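Local coordinates for phosphoglycolate phosphatase (Lactobacillus plantarum, PDB 2HDO), which probably hydrolyses 2-phosphoglycolate to glycolate and inorganic phosphate, as a phosphatase of the haloacid dehalogenase superfamily, at residues D10-G13 against N17-P20; T23-E28 against E72-S77; A53-G58 against S62-F67; G102-Q107 against K136-P141; H196-Q199 against D203-E206. All blocks are in the same frame, centred on the assembly; numbering follows the deposited sequence.

Contact 1: residues D10-G13 against N17-P20; sequences DIDG and NSQP. With PO4 (phosphate ion), chain B.
Beside the presumed active site, D12, in the loop after strand 6-9, meets S18, near the start of helix 19-31; D10 and D12 fit the two aspartates of the DxDx(T/V) signature of haloacid dehalogenase-like (HAD) hydrolases. Their contact rests on one short hydrogen bond: S18 OG donates to D12 OD1 over 2.6 Å, arriving on the anti lone pair, the one turned away from OD2. The CB of S18 points at the loop, and OG is lodged between its backbone N and carbonyl carbon (chi1 58°), within reach of the carboxylate. The other oxygen, D12 OD2, lies 2.6 Å from phosphate O4 and also receives a hydrogen bond from Q107 NE2. Held at both oxygens, the carboxylate has little freedom to turn, and S18 acts as a second-shell residue positioning it. The hydroxyl also packs on the neighbouring backbone, S18 OG lying 3.9 Å from G13 N; at the positive phi of G13 a CB would run into the carbonyl O of D12. On the phosphate side the loop turns its amides inward. D12 N donates to phosphate O2 at 3.1 Å in a nearly straight bond (174°), and I11 N reaches the same O2 at 3.2 Å. D10 comes up to another oxygen, its OD2 2.6 Å from phosphate O3. The ion probably came from the crystallisation liquor, yet it sits where a substrate phosphoryl group would be expected. Two aspartates on a loop at the end of a central parallel strand, in relatives the nucleophile and the general acid-base, are the hallmark of HAD phosphatases.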
# COMPACT_ATOMS: atom_id res chain seq x y z
N ASP A 10 4.04 0.93 1.91
CA ASP A 10 2.75 0.38 1.41
C ASP A 10 3.00 -0.90 0.60
O ASP A 10 4.11 -1.14 0.17
CB ASP A 10 2.10 1.41 0.49
CG ASP A 10 0.61 1.28 0.44
OD1 ASP A 10 0.04 0.39 1.12
OD2 ASP A 10 0.01 2.07 -0.31
N ILE A 11 1.97 -1.72 0.37
CA ILE A 11 2.16 -2.95 -0.37
C ILE A 11 1.75 -2.77 -1.83
O ILE A 11 2.56 -2.87 -2.74
CB ILE A 11 1.40 -4.13 0.26
CG1 ILE A 11 1.97 -4.41 1.65
CG2 ILE A 11 1.56 -5.37 -0.60
CD1 ILE A 11 1.11 -5.30 2.54
N ASP A 12 0.48 -2.47 -2.02
CA ASP A 12 -0.08 -2.50 -3.38
C ASP A 12 0.43 -1.36 -4.22
O ASP A 12 0.28 -0.20 -3.84
CB ASP A 12 -1.61 -2.46 -3.31
CG ASP A 12 -2.20 -3.67 -2.64
OD1 ASP A 12 -2.13 -4.77 -3.26
OD2 ASP A 12 -2.74 -3.52 -1.50
N GLY A 13 1.01 -1.66 -5.38
CA GLY A 13 1.60 -0.62 -6.23
C GLY A 13 2.97 -0.14 -5.83
O GLY A 13 3.52 0.79 -6.44
N ASN A 17 3.02 -5.81 -7.57
CA ASN A 17 2.36 -5.40 -8.80
C ASN A 17 0.98 -6.03 -8.84
O ASN A 17 0.73 -6.97 -9.59
CB ASN A 17 3.17 -5.75 -10.07
CG ASN A 17 2.57 -5.16 -11.32
OD1 ASN A 17 1.68 -4.30 -11.28
ND2 ASN A 17 3.03 -5.64 -12.45
N SER A 18 0.10 -5.46 -8.03
CA SER A 18 -1.23 -6.05 -7.79
C SER A 18 -2.40 -5.50 -8.63
O SER A 18 -3.50 -6.03 -8.53
CB SER A 18 -1.53 -5.96 -6.28
OG SER A 18 -1.48 -4.63 -5.77
N GLN A 19 -2.19 -4.48 -9.44
CA GLN A 19 -3.27 -3.90 -10.20
C GLN A 19 -3.90 -4.91 -11.13
O GLN A 19 -5.12 -4.91 -11.30
CB GLN A 19 -2.82 -2.68 -11.01
CG GLN A 19 -3.99 -1.92 -11.59
CD GLN A 19 -3.61 -0.58 -12.14
OE1 GLN A 19 -2.73 0.09 -11.61
NE2 GLN A 19 -4.26 -0.18 -13.23
N PRO A 20 -3.10 -5.74 -11.81
CA PRO A 20 -3.79 -6.75 -12.64
C PRO A 20 -4.78 -7.65 -11.88
O PRO A 20 -5.92 -7.82 -12.32
CB PRO A 20 -2.65 -7.55 -13.24
CG PRO A 20 -1.51 -6.57 -13.30
CD PRO A 20 -1.65 -5.77 -12.01
P PO4 B . -2.22 -0.68 0.28
O1 PO4 B . -2.59 0.28 1.45
O2 PO4 B . -1.18 -1.80 0.49
O3 PO4 B . -1.73 0.20 -0.89
O4 PO4 B . -3.50 -1.39 -0.17

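Contact 2: residues T23-E28 against E72-S77; sequences TTVMRE and EDVMAS
Helices 19-31 and 64-75 draw together at V25 and M75, whose CA atoms stand 6.0 Å apart, the closest backbone approach of T23-E28 to E72-S77. The first segment is helical throughout, while the second takes in the last part of helix 64-75. V25 points toward the partner and splits its branches between two residues. Its CG1 meets V74 CG1 at 3.8 Å, the two valines sliding past each other in opposite directions. The other branch, V25 CG2, rests 3.9 Å from M75 CA; the bends at chi2 and chi3 of M75, a selenomethionine, also bring its CE to 4.0 Å from the same methyl, the two side chains crossing at about a right angle. Both helices belong to the helical insertion that follows the first strand of the core, consistent with the cap domain of many HAD phosphatases, and no hydrogen bond joins them here. Further along, E28 reaches out with its chain fully extended (chi2 180°), bringing OE1 to 3.4 Å from V74 CG1, so that the carboxylate end lies against the valine's methyls where the interface meets solvent. Y71 and H78 also touch V25, and T24 OG1 is hydrogen-bonded to Q81 NE2.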
# COMPACT_ATOMS: atom_id res chain seq x y z
N THR A 23 -7.83 -5.79 -10.80
CA THR A 23 -8.73 -5.55 -11.91
C THR A 23 -9.67 -6.74 -12.09
O THR A 23 -10.86 -6.57 -12.21
CB THR A 23 -7.96 -5.20 -13.20
OG1 THR A 23 -7.19 -4.00 -12.97
CG2 THR A 23 -8.97 -4.99 -14.35
N THR A 24 -9.09 -7.94 -12.15
CA THR A 24 -9.86 -9.18 -12.33
C THR A 24 -10.89 -9.35 -11.19
O THR A 24 -12.04 -9.65 -11.40
CB THR A 24 -8.87 -10.38 -12.33
OG1 THR A 24 -7.99 -10.27 -13.47
CG2 THR A 24 -9.57 -11.73 -12.39
N VAL A 25 -10.46 -9.09 -9.98
CA VAL A 25 -11.29 -9.34 -8.82
C VAL A 25 -12.41 -8.31 -8.80
O VAL A 25 -13.56 -8.66 -8.64
CB VAL A 25 -10.47 -9.26 -7.53
CG1 VAL A 25 -11.43 -9.30 -6.32
CG2 VAL A 25 -9.42 -10.39 -7.46
N MSE A 26 -12.06 -7.04 -8.95
CA MSE A 26 -13.11 -5.99 -8.96
C MSE A 26 -14.17 -6.22 -10.04
O MSE A 26 -15.39 -5.99 -9.83
CB MSE A 26 -12.49 -4.62 -9.15
CG MSE A 26 -11.70 -4.16 -8.00
SE MSE A 26 -12.83 -3.65 -6.48
CE MSE A 26 -13.63 -1.95 -7.18
N ARG A 27 -13.73 -6.65 -11.20
CA ARG A 27 -14.67 -6.86 -12.32
C ARG A 27 -15.65 -7.95 -11.92
O ARG A 27 -16.86 -7.87 -12.21
CB ARG A 27 -13.91 -7.22 -13.61
CG ARG A 27 -14.82 -7.35 -14.81
CD ARG A 27 -14.03 -7.51 -16.12
NE ARG A 27 -13.32 -6.27 -16.45
CZ ARG A 27 -12.00 -6.15 -16.62
NH1 ARG A 27 -11.19 -7.19 -16.55
NH2 ARG A 27 -11.49 -4.96 -16.89
N GLU A 28 -15.14 -8.98 -11.26
CA GLU A 28 -15.95 -10.10 -10.84
C GLU A 28 -16.98 -9.68 -9.77
O GLU A 28 -18.15 -9.99 -9.88
CB GLU A 28 -15.01 -11.24 -10.37
CG GLU A 28 -15.70 -12.52 -10.00
CD GLU A 28 -14.71 -13.59 -9.57
OE1 GLU A 28 -13.51 -13.48 -9.97
OE2 GLU A 28 -15.11 -14.50 -8.79
N GLU A 72 -12.77 -9.41 -0.67
CA GLU A 72 -11.74 -10.14 0.07
C GLU A 72 -11.80 -11.64 -0.20
O GLU A 72 -10.77 -12.32 -0.31
CB GLU A 72 -11.85 -9.84 1.56
CG GLU A 72 -11.70 -8.38 1.90
N ASP A 73 -13.02 -12.15 -0.32
CA ASP A 73 -13.22 -13.57 -0.60
C ASP A 73 -12.65 -14.02 -1.94
O ASP A 73 -11.98 -15.04 -2.01
CB ASP A 73 -14.71 -13.89 -0.53
CG ASP A 73 -15.29 -13.69 0.88
OD1 ASP A 73 -14.50 -13.52 1.85
OD2 ASP A 73 -16.54 -13.71 1.02
N VAL A 74 -12.87 -13.22 -2.98
CA VAL A 74 -12.38 -13.52 -4.32
C VAL A 74 -10.88 -13.30 -4.42
O VAL A 74 -10.15 -14.11 -5.02
CB VAL A 74 -13.11 -12.66 -5.38
CG1 VAL A 74 -12.50 -12.92 -6.75
CG2 VAL A 74 -14.58 -12.99 -5.39
N MSE A 75 -10.41 -12.21 -3.83
CA MSE A 75 -8.99 -11.89 -3.87
C MSE A 75 -8.14 -13.00 -3.26
O MSE A 75 -7.04 -13.26 -3.72
CB MSE A 75 -8.74 -10.56 -3.16
CG MSE A 75 -7.25 -10.17 -3.07
SE MSE A 75 -6.33 -10.20 -4.87
CE MSE A 75 -6.69 -8.32 -5.41
N ALA A 76 -8.67 -13.71 -2.26
CA ALA A 76 -7.86 -14.75 -1.61
C ALA A 76 -7.57 -15.95 -2.56
O ALA A 76 -6.67 -16.77 -2.29
CB ALA A 76 -8.49 -15.19 -0.32
N SER A 77 -8.25 -16.01 -3.70
CA SER A 77 -7.90 -16.96 -4.77
C SER A 77 -6.94 -16.46 -5.85
O SER A 77 -6.68 -17.19 -6.81
CB SER A 77 -9.17 -17.42 -5.45
OG SER A 77 -9.81 -18.29 -4.57

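Contact 3: residues A53-G58 against S62-F67; sequences AMTELG and SEFDHF
M54, a selenomethionine, carries most of this contact by threading its chain between the rings of F64 and F67. Its CB sits over one face of the F64 ring, offset toward the rim, in a CH-pi contact 3.8 Å from the ring centroid and 15° off the normal. CG then lies over a face of the F67 ring. The selenium forms Met-aromatic contacts with both rings, each oblique: SE is 4.5 Å from the F64 centroid and 4.2 Å from the F67 centroid, with F67 CD1 as its nearest ring atom at 3.5 Å. The bend at chi3 (-75°) turns the terminal methyl back to the root of the F64 side chain, where M54 CE lies 3.7 Å from F64 CG. M54 and each phenylalanine slide past one another in opposite directions, an interlocking that buries the selenoether chain and leaves no polar bond across the segments. Next comes T55, whose OG1 stands in the plane of the F64 ring at its edge, 3.5 Å from CZ; the hydroxyl is hydrogen-bonded to E51 O in its own helix. G58 ends the helix in a Schellman motif, G58 N bonding to T55 O at 3.0 Å, and its positive phi starts the turn toward helix 64-75. Around this corner of the helical insertion, helix 19-31 lays M26, V29 and L30 against F67, Y33 meets the same ring at about 40°, I59 of the connecting loop touches both phenylalanines, and helix 39-45 packs against A53, E56 and L57.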
# COMPACT_ATOMS: atom_id res chain seq x y z
N ALA A 53 -13.34 4.45 -3.66
CA ALA A 53 -13.53 3.70 -4.88
C ALA A 53 -14.97 3.23 -5.03
O ALA A 53 -15.54 3.31 -6.10
CB ALA A 53 -12.62 2.49 -4.88
N MSE A 54 -15.56 2.70 -3.98
CA MSE A 54 -16.94 2.19 -4.11
C MSE A 54 -17.88 3.36 -4.33
O MSE A 54 -18.88 3.24 -5.01
CB MSE A 54 -17.35 1.39 -2.88
CG MSE A 54 -16.54 0.14 -2.73
SE MSE A 54 -17.17 -0.96 -1.24
CE MSE A 54 -16.45 0.08 0.18
N THR A 55 -17.56 4.52 -3.76
CA THR A 55 -18.35 5.71 -4.01
C THR A 55 -18.22 6.11 -5.50
O THR A 55 -19.20 6.36 -6.19
CB THR A 55 -18.00 6.86 -3.05
OG1 THR A 55 -18.20 6.43 -1.70
CG2 THR A 55 -18.84 8.07 -3.35
N GLU A 56 -16.99 6.14 -6.00
CA GLU A 56 -16.72 6.56 -7.35
C GLU A 56 -17.44 5.66 -8.34
O GLU A 56 -17.90 6.14 -9.36
CB GLU A 56 -15.20 6.55 -7.61
CG GLU A 56 -14.79 7.31 -8.84
CD GLU A 56 -14.91 6.48 -10.08
OE1 GLU A 56 -14.89 5.23 -9.92
OE2 GLU A 56 -15.08 7.04 -11.18
N LEU A 57 -17.52 4.37 -8.01
CA LEU A 57 -18.16 3.39 -8.88
C LEU A 57 -19.69 3.35 -8.77
O LEU A 57 -20.35 2.58 -9.49
CB LEU A 57 -17.62 2.00 -8.54
CG LEU A 57 -16.17 1.78 -8.97
CD1 LEU A 57 -15.48 0.59 -8.28
CD2 LEU A 57 -16.12 1.65 -10.51
N GLY A 58 -20.26 4.12 -7.86
CA GLY A 58 -21.71 4.25 -7.74
C GLY A 58 -22.39 3.09 -7.03
O GLY A 58 -23.58 2.89 -7.19
N SER A 62 -25.35 1.52 1.27
CA SER A 62 -25.76 0.45 2.17
C SER A 62 -25.11 -0.91 1.87
O SER A 62 -25.18 -1.83 2.69
CB SER A 62 -27.29 0.30 2.11
OG SER A 62 -27.72 -0.04 0.79
N GLU A 63 -24.50 -1.04 0.70
CA GLU A 63 -23.92 -2.31 0.25
C GLU A 63 -22.39 -2.40 0.39
O GLU A 63 -21.79 -3.41 0.02
CB GLU A 63 -24.32 -2.55 -1.20
CG GLU A 63 -25.82 -2.63 -1.46
CD GLU A 63 -26.16 -2.69 -2.96
N PHE A 64 -21.76 -1.35 0.92
CA PHE A 64 -20.32 -1.26 1.00
C PHE A 64 -19.69 -2.42 1.77
O PHE A 64 -18.69 -2.99 1.33
CB PHE A 64 -19.89 0.11 1.60
CG PHE A 64 -19.93 1.28 0.62
CD1 PHE A 64 -20.66 1.25 -0.57
CD2 PHE A 64 -19.24 2.44 0.93
CE1 PHE A 64 -20.68 2.34 -1.42
CE2 PHE A 64 -19.25 3.53 0.10
CZ PHE A 64 -19.97 3.48 -1.09
N ASP A 65 -20.28 -2.79 2.91
CA ASP A 65 -19.68 -3.86 3.73
C ASP A 65 -19.72 -5.20 2.99
O ASP A 65 -18.75 -5.95 3.01
CB ASP A 65 -20.36 -3.99 5.08
CG ASP A 65 -20.12 -2.77 5.99
OD1 ASP A 65 -19.16 -1.99 5.77
OD2 ASP A 65 -20.92 -2.61 6.94
N HIS A 66 -20.83 -5.46 2.30
CA HIS A 66 -20.95 -6.69 1.53
C HIS A 66 -19.98 -6.73 0.37
O HIS A 66 -19.26 -7.72 0.21
CB HIS A 66 -22.35 -6.91 0.98
CG HIS A 66 -22.58 -8.31 0.52
ND1 HIS A 66 -23.48 -8.65 -0.47
CD2 HIS A 66 -21.97 -9.47 0.87
CE1 HIS A 66 -23.44 -9.96 -0.68
NE2 HIS A 66 -22.52 -10.48 0.12
N PHE A 67 -19.93 -5.65 -0.40
CA PHE A 67 -18.96 -5.51 -1.49
C PHE A 67 -17.54 -5.82 -1.02
O PHE A 67 -16.81 -6.58 -1.65
CB PHE A 67 -19.03 -4.06 -2.05
CG PHE A 67 -18.24 -3.85 -3.32
CD1 PHE A 67 -16.86 -3.76 -3.29
CD2 PHE A 67 -18.89 -3.76 -4.52
CE1 PHE A 67 -16.14 -3.60 -4.45
CE2 PHE A 67 -18.18 -3.58 -5.67
CZ PHE A 67 -16.81 -3.52 -5.66

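Contact 4: residues G102-Q107 against K136-P141; sequences GIVTSQ and KRKPDP. With PO4 (phosphate ion), chain B.
K138 and V104 make a buried, largely polar contact at the C-terminal end of strand 100-104, where the loop preceding helix 142-150 folds over the phosphate site. In the Rossmann-like HAD fold this place holds two further conserved elements, the hydroxyl residue at the end of the second core strand and the lysine, roles that T105 and K138 probably fill. K138 NZ donates to V104 O at 3.0 Å, coming in at a C=O...N angle of 130° and tilted 32° out of the carbonyl plane. A bend at chi3 (-85°) in an otherwise extended chain brings the ammonium over the strand end, with K138 CD 4.4 Å from V104 CG1. The same nitrogen donates to phosphate O1 at 2.9 Å and forms salt bridges with D10 OD1 and D167 OD1. The lysine thus ties anion, carboxylates and strand end together. With a methionine in its place, the two aspartates and phosphate O1 would probably lose their shared positive partner, and V104 O its donor. S106 backs this grip from the strand side: S106 N reaches O1 at 2.9 Å. The cis peptide before P139 turns the loop just after the lysine, and D140 OD1 caps L142 N where the next helix begins. T105 grips a second phosphate oxygen, OG1 donating to O2 at 2.7 Å, while the same OG1 accepts Q107 N at 3.1 Å in an ST turn.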
# COMPACT_ATOMS: atom_id res chain seq x y z
N GLY A 102 9.08 -1.57 8.14
CA GLY A 102 7.73 -2.04 8.35
C GLY A 102 6.79 -1.77 7.18
O GLY A 102 7.14 -1.17 6.14
N ILE A 103 5.56 -2.21 7.41
CA ILE A 103 4.49 -2.13 6.46
C ILE A 103 3.30 -1.39 7.10
O ILE A 103 2.93 -1.64 8.24
CB ILE A 103 4.08 -3.54 6.00
CG1 ILE A 103 5.16 -4.07 5.05
CG2 ILE A 103 2.68 -3.50 5.30
CD1 ILE A 103 4.90 -5.41 4.52
N VAL A 104 2.70 -0.49 6.35
CA VAL A 104 1.46 0.18 6.74
C VAL A 104 0.52 0.11 5.56
O VAL A 104 0.71 0.77 4.53
CB VAL A 104 1.71 1.70 7.11
CG1 VAL A 104 0.40 2.36 7.52
CG2 VAL A 104 2.78 1.82 8.14
N THR A 105 -0.50 -0.73 5.69
CA THR A 105 -1.34 -1.09 4.54
C THR A 105 -2.82 -0.99 4.94
O THR A 105 -3.18 -1.20 6.08
CB THR A 105 -1.02 -2.53 4.03
OG1 THR A 105 -1.84 -2.86 2.87
CG2 THR A 105 -1.24 -3.59 5.10
N SER A 106 -3.64 -0.74 3.93
CA SER A 106 -5.08 -0.76 4.10
C SER A 106 -5.64 -2.17 3.94
O SER A 106 -6.84 -2.39 4.15
CB SER A 106 -5.73 0.21 3.11
OG SER A 106 -5.51 -0.20 1.77
N GLN A 107 -4.80 -3.13 3.56
CA GLN A 107 -5.24 -4.53 3.51
C GLN A 107 -5.67 -5.02 4.89
O GLN A 107 -5.10 -4.61 5.87
CB GLN A 107 -4.11 -5.42 3.04
CG GLN A 107 -3.74 -5.20 1.59
CD GLN A 107 -2.73 -6.19 1.08
OE1 GLN A 107 -2.45 -7.19 1.72
NE2 GLN A 107 -2.16 -5.91 -0.10
N LYS A 136 -8.68 3.79 12.55
CA LYS A 136 -8.73 4.77 11.48
C LYS A 136 -8.00 4.21 10.28
O LYS A 136 -7.22 3.27 10.39
CB LYS A 136 -8.07 6.08 11.90
CG LYS A 136 -8.52 6.66 13.23
CD LYS A 136 -9.72 7.56 13.10
N ARG A 137 -8.28 4.77 9.12
CA ARG A 137 -7.71 4.27 7.88
C ARG A 137 -6.99 5.42 7.21
O ARG A 137 -7.36 6.59 7.41
CB ARG A 137 -8.81 3.76 6.97
CG ARG A 137 -9.51 2.48 7.46
CD ARG A 137 -8.54 1.27 7.53
N LYS A 138 -5.96 5.09 6.43
CA LYS A 138 -5.34 6.07 5.56
C LYS A 138 -6.45 6.77 4.77
O LYS A 138 -7.37 6.12 4.31
CB LYS A 138 -4.35 5.37 4.60
CG LYS A 138 -3.19 4.70 5.32
CD LYS A 138 -2.06 4.24 4.38
CE LYS A 138 -2.32 2.89 3.78
NZ LYS A 138 -1.25 2.37 2.85
N PRO A 139 -6.34 8.09 4.52
CA PRO A 139 -5.24 9.01 4.77
C PRO A 139 -5.18 9.62 6.15
O PRO A 139 -4.40 10.53 6.38
CB PRO A 139 -5.45 10.10 3.71
CG PRO A 139 -6.93 10.15 3.55
CD PRO A 139 -7.41 8.74 3.75
N ASP A 140 -5.95 9.11 7.10
CA ASP A 140 -5.72 9.50 8.49
C ASP A 140 -4.27 9.09 8.88
O ASP A 140 -3.78 8.02 8.43
CB ASP A 140 -6.71 8.84 9.44
CG ASP A 140 -6.70 9.45 10.82
OD1 ASP A 140 -5.82 9.13 11.66
OD2 ASP A 140 -7.56 10.31 11.06
N PRO A 141 -3.56 9.94 9.64
CA PRO A 141 -2.18 9.61 10.01
C PRO A 141 -1.99 8.49 11.04
O PRO A 141 -0.89 7.95 11.18
CB PRO A 141 -1.64 10.92 10.56
CG PRO A 141 -2.87 11.65 11.07
CD PRO A 141 -3.94 11.29 10.11
P PO4 B . -2.22 -0.68 0.28
O1 PO4 B . -2.59 0.28 1.45
O2 PO4 B . -1.18 -1.80 0.49
O3 PO4 B . -1.73 0.20 -0.89
O4 PO4 B . -3.50 -1.39 -0.17

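Contact 5: residues H196-Q199 against D203-E206; sequences HRFQ and DILE
F198 meets I204 face-on: I204 CG1 stands over the middle of the phenyl ring, 3.7 Å from the centroid and only 10° off the normal, a CH-pi contact in which the two side chains cross at about a right angle. I204 CG1 is anti to its own carbonyl carbon (chi1 -62°), the turn that lays this branch, not the CG2 methyl, on the ring. The backbone of D203 closes in obliquely, D203 C lying 4.0 Å from F198 CD1. Strand 196-198 is one of the two edge strands of the parallel sheet of the Rossmann-like core, and the chain turns back over this strand shortly before the C terminus. L159 and W183 also touch F198, while I204 reaches I161 of a central strand and L91 of helix 88-94. Were F198 an alanine, the flat surface beneath I204 would be gone, and the isoleucine would probably be left with a gap on that side. D203 serves the turn through its carboxylate: OD2 accepts a hydrogen bond from K200 N and one from a water at 2.8 Å. That water takes Q199 N as its donor at 3.0 Å and bonds weakly to R197 O, linking the strand end to the returning segment, and Q199 CB packs 3.4 Å from D203 OD2.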
# COMPACT_ATOMS: atom_id res chain seq x y z
N HIS A 196 11.45 12.48 -1.60
CA HIS A 196 12.30 11.68 -2.46
C HIS A 196 11.42 11.02 -3.51
O HIS A 196 10.28 10.63 -3.26
CB HIS A 196 13.04 10.60 -1.66
CG HIS A 196 13.96 11.16 -0.61
ND1 HIS A 196 15.16 11.77 -0.92
CD2 HIS A 196 13.83 11.25 0.73
CE1 HIS A 196 15.74 12.19 0.19
NE2 HIS A 196 14.95 11.89 1.21
N ARG A 197 12.01 10.87 -4.68
CA ARG A 197 11.38 10.18 -5.77
C ARG A 197 12.32 9.07 -6.21
O ARG A 197 13.52 9.28 -6.46
CB ARG A 197 11.06 11.15 -6.90
CG ARG A 197 10.14 12.29 -6.49
CD ARG A 197 9.78 13.23 -7.67
NE ARG A 197 9.66 12.50 -8.93
CZ ARG A 197 8.52 12.19 -9.56
NH1 ARG A 197 7.31 12.56 -9.12
NH2 ARG A 197 8.61 11.50 -10.68
N PHE A 198 11.78 7.87 -6.27
CA PHE A 198 12.56 6.68 -6.62
C PHE A 198 12.06 6.08 -7.92
O PHE A 198 10.97 5.57 -7.96
CB PHE A 198 12.47 5.64 -5.53
CG PHE A 198 12.84 6.14 -4.17
CD1 PHE A 198 14.12 6.59 -3.94
CD2 PHE A 198 11.93 6.15 -3.12
CE1 PHE A 198 14.48 7.07 -2.69
CE2 PHE A 198 12.30 6.60 -1.87
CZ PHE A 198 13.56 7.05 -1.65
N GLN A 199 12.88 6.17 -8.96
CA GLN A 199 12.53 5.69 -10.29
C GLN A 199 12.39 4.18 -10.29
O GLN A 199 11.53 3.64 -10.94
CB GLN A 199 13.57 6.11 -11.34
CG GLN A 199 13.50 7.59 -11.71
CD GLN A 199 12.16 8.01 -12.33
OE1 GLN A 199 11.63 7.35 -13.25
NE2 GLN A 199 11.61 9.13 -11.85
N ASP A 203 17.06 2.36 -6.20
CA ASP A 203 17.40 3.76 -5.95
C ASP A 203 17.22 4.16 -4.49
O ASP A 203 17.83 5.12 -4.05
CB ASP A 203 16.54 4.68 -6.80
CG ASP A 203 16.77 4.50 -8.31
OD1 ASP A 203 17.82 3.95 -8.72
OD2 ASP A 203 15.89 4.96 -9.07
N ILE A 204 16.37 3.44 -3.77
CA ILE A 204 16.23 3.64 -2.32
C ILE A 204 17.59 3.48 -1.61
O ILE A 204 17.87 4.20 -0.66
CB ILE A 204 15.16 2.70 -1.73
CG1 ILE A 204 13.82 3.02 -2.39
CG2 ILE A 204 15.11 2.83 -0.19
CD1 ILE A 204 12.63 2.06 -2.11
N LEU A 205 18.45 2.58 -2.11
CA LEU A 205 19.75 2.40 -1.48
C LEU A 205 20.61 3.64 -1.51
O LEU A 205 21.54 3.76 -0.70
CB LEU A 205 20.53 1.22 -2.10
CG LEU A 205 19.81 -0.13 -2.07
CD1 LEU A 205 20.63 -1.17 -2.83
CD2 LEU A 205 19.58 -0.53 -0.63
N GLU A 206 20.35 4.55 -2.44
CA GLU A 206 21.12 5.79 -2.53
C GLU A 206 20.97 6.64 -1.25
O GLU A 206 21.84 7.45 -0.97
CB GLU A 206 20.73 6.62 -3.75
CG GLU A 206 21.00 5.96 -5.13
CD GLU A 206 20.14 6.54 -6.28
O HOH W 1 15.39 7.70 -8.70

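Overall arrangement
From the N terminus, contact 1 closes a tight loop between the end of strand 6-9 and the start of helix 19-31. Contact 2 opens on that same helix and closes a long, largely helical loop at the end of helix 64-75. Contact 3 nests inside it, a short hairpin of helices 50-56 and 64-75, and M26 of the first helix packs on its L57. Contact 4 follows in series, joining strand 100-104 to the loop before helix 142-150; it touches contact 1, and both hold the same phosphate. Contact 5 closes the C-terminal turn at the sheet's far edge, its centre about 36 Å from that of contact 3 across the chain.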